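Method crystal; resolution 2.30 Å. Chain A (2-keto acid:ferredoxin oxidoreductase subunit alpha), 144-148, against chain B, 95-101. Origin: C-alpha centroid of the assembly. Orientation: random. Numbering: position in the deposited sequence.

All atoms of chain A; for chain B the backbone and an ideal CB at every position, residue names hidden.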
# COMPACT_ATOMS: atom_id res chain seq x y z
N TRP A 144 -2.29 -20.67 -3.46
CA TRP A 144 -1.92 -20.61 -2.05
C TRP A 144 -1.43 -19.24 -1.55
O TRP A 144 -0.87 -19.16 -0.46
CB TRP A 144 -0.80 -21.61 -1.78
CG TRP A 144 -1.07 -23.06 -2.02
CD1 TRP A 144 -0.49 -23.85 -2.97
CD2 TRP A 144 -1.88 -23.93 -1.22
NE1 TRP A 144 -0.93 -25.14 -2.85
CE2 TRP A 144 -1.79 -25.22 -1.77
CE3 TRP A 144 -2.70 -23.73 -0.09
CZ2 TRP A 144 -2.48 -26.32 -1.25
CZ3 TRP A 144 -3.39 -24.83 0.43
CH2 TRP A 144 -3.27 -26.10 -0.15
N GLY A 145 -1.61 -18.19 -2.33
CA GLY A 145 -1.05 -16.89 -1.98
C GLY A 145 -1.83 -16.15 -0.91
O GLY A 145 -1.29 -15.30 -0.22
N THR A 146 -3.12 -16.46 -0.81
CA THR A 146 -3.96 -16.04 0.29
C THR A 146 -3.43 -16.50 1.65
O THR A 146 -2.87 -17.59 1.77
CB THR A 146 -5.37 -16.59 0.07
OG1 THR A 146 -6.01 -15.79 -0.92
CG2 THR A 146 -6.20 -16.52 1.29
N HIS A 147 -3.57 -15.67 2.68
CA HIS A 147 -3.30 -16.13 4.03
C HIS A 147 -4.47 -16.97 4.54
O HIS A 147 -5.64 -16.67 4.25
CB HIS A 147 -3.05 -14.94 4.98
CG HIS A 147 -3.59 -15.15 6.36
ND1 HIS A 147 -3.00 -16.01 7.27
CD2 HIS A 147 -4.68 -14.64 6.98
CE1 HIS A 147 -3.70 -16.01 8.39
NE2 HIS A 147 -4.72 -15.18 8.24
N GLY A 148 -4.15 -18.04 5.26
CA GLY A 148 -5.16 -18.84 5.93
C GLY A 148 -5.67 -20.05 5.16
O GLY A 148 -5.04 -20.52 4.21
N UNK B 95 1.67 -10.75 11.25
CA UNK B 95 0.67 -11.76 11.48
C UNK B 95 -0.50 -11.68 10.52
O UNK B 95 -1.14 -10.65 10.39
CB UNK B 95 0.16 -11.66 12.92
N UNK B 96 -0.81 -12.78 9.88
CA UNK B 96 -2.07 -12.87 9.20
C UNK B 96 -2.06 -12.12 7.90
O UNK B 96 -1.14 -12.27 7.09
CB UNK B 96 -3.19 -12.35 10.10
N UNK B 97 -3.08 -11.30 7.67
CA UNK B 97 -3.13 -10.65 6.37
C UNK B 97 -2.00 -9.63 6.21
O UNK B 97 -1.78 -9.13 5.12
CB UNK B 97 -4.49 -9.97 6.18
N UNK B 98 -1.28 -9.32 7.27
CA UNK B 98 -0.10 -8.51 7.16
C UNK B 98 0.89 -9.25 6.31
O UNK B 98 1.53 -8.69 5.42
CB UNK B 98 0.48 -8.17 8.53
N UNK B 99 0.98 -10.55 6.56
CA UNK B 99 1.97 -11.38 5.88
C UNK B 99 1.70 -11.41 4.40
O UNK B 99 2.64 -11.44 3.61
CB UNK B 99 1.97 -12.80 6.44
N UNK B 100 0.42 -11.42 4.03
CA UNK B 100 0.03 -11.30 2.64
C UNK B 100 0.59 -10.02 2.02
O UNK B 100 1.17 -10.06 0.96
CB UNK B 100 -1.49 -11.33 2.52
N UNK B 101 0.44 -8.88 2.69
CA UNK B 101 0.96 -7.62 2.20
C UNK B 101 2.46 -7.63 1.88
O UNK B 101 2.91 -6.91 0.97
CB UNK B 101 0.67 -6.53 3.23

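Chain A offers an irregular strip of backbone from which one side chain, His147(A), reaches toward chain B. Its imidazole ring and the backbone just before it set most of the rules here.

At position 95 the CA-to-CB bond points away from chain A, and the extended backbone angles admit almost any residue. The contact asks nothing of it. It is Ser95(B), whose OG is hydrogen-bonded elsewhere in the structure.

Position 96 is the demanding one. Its phi of 77° with psi of -132° by itself favours glycine, and its CA lies directly over the His147(A) ring. An ideal CB would point sideways and sit 3.7 Å from NE2 of His147(A), an ordinary contact distance, so the case for glycine rests on the backbone angles. The residue is Gly96(B). Its CA stands 3.6 Å from the centroid of the His147(A) ring and 9° off the normal, a CH-pi contact over the face, in which a polarised CH of the backbone meets the aromatic electrons.

At position 97 phi is -68°, CB points sideways, and the ideal CB is 4.7 Å from CD2 of His147(A). Small or compact apolar residues would suit, and the phi allows proline. Pro97(B) is found, its CD 3.9 Å from CD2 of His147(A), so the pyrrolidine ring adds a modest apolar touch to the imidazole. Its carbonyl O accepts from the N of position 101 at 3.3 Å.

Position 98 points away, with helical angles and no part of chain A near; many residues would serve this contact. Gly98(B) fills it.

Position 99 points toward chain A, yet nothing lies within 5.5 Å of its ideal CB. There is room for a large side chain, and the contact does not specify which. Phe99(B), with chi1 t, comes no nearer than its CB, 5.6 Å from CB of His147(A); its N donates to O of Gly96(B) at 2.8 Å, helping hold the turn that presents position 96.

Position 100 also points toward chain A, with its ideal CB 4.6 Å from CB of His147(A) and 4.8 Å from O of Gly145(A). That spacing suits a short side chain, alanine, serine or perhaps cysteine, and the backbone polar groups nearby make a hydroxyl plausible. Ser100(B), chi1 m, places OG 3.3 Å from CB of His147(A) and 3.4 Å from N of His147(A). This OG is hydrogen-bonded elsewhere in the structure.

Position 101 is out of reach, leaving its choice to the rest of the fold; it is Leu101(B).

Chain B 95-101: SGPGFSL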
# COMPACT_ATOMS: atom_id res chain seq x y z
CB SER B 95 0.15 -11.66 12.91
OG SER B 95 -0.80 -12.68 13.17
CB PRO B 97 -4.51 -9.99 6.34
CG PRO B 97 -4.98 -9.97 7.74
CD PRO B 97 -4.31 -11.10 8.46
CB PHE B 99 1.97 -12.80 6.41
CG PHE B 99 3.15 -13.62 5.96
CD1 PHE B 99 4.44 -13.15 6.15
CD2 PHE B 99 2.98 -14.86 5.40
CE1 PHE B 99 5.50 -13.90 5.79
CE2 PHE B 99 4.06 -15.61 5.01
CZ PHE B 99 5.32 -15.14 5.20
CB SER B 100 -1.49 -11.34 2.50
OG SER B 100 -1.99 -12.62 2.86
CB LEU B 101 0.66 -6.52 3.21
CG LEU B 101 -0.81 -6.11 3.26
CD1 LEU B 101 -1.10 -5.12 4.40
CD2 LEU B 101 -1.27 -5.55 1.93
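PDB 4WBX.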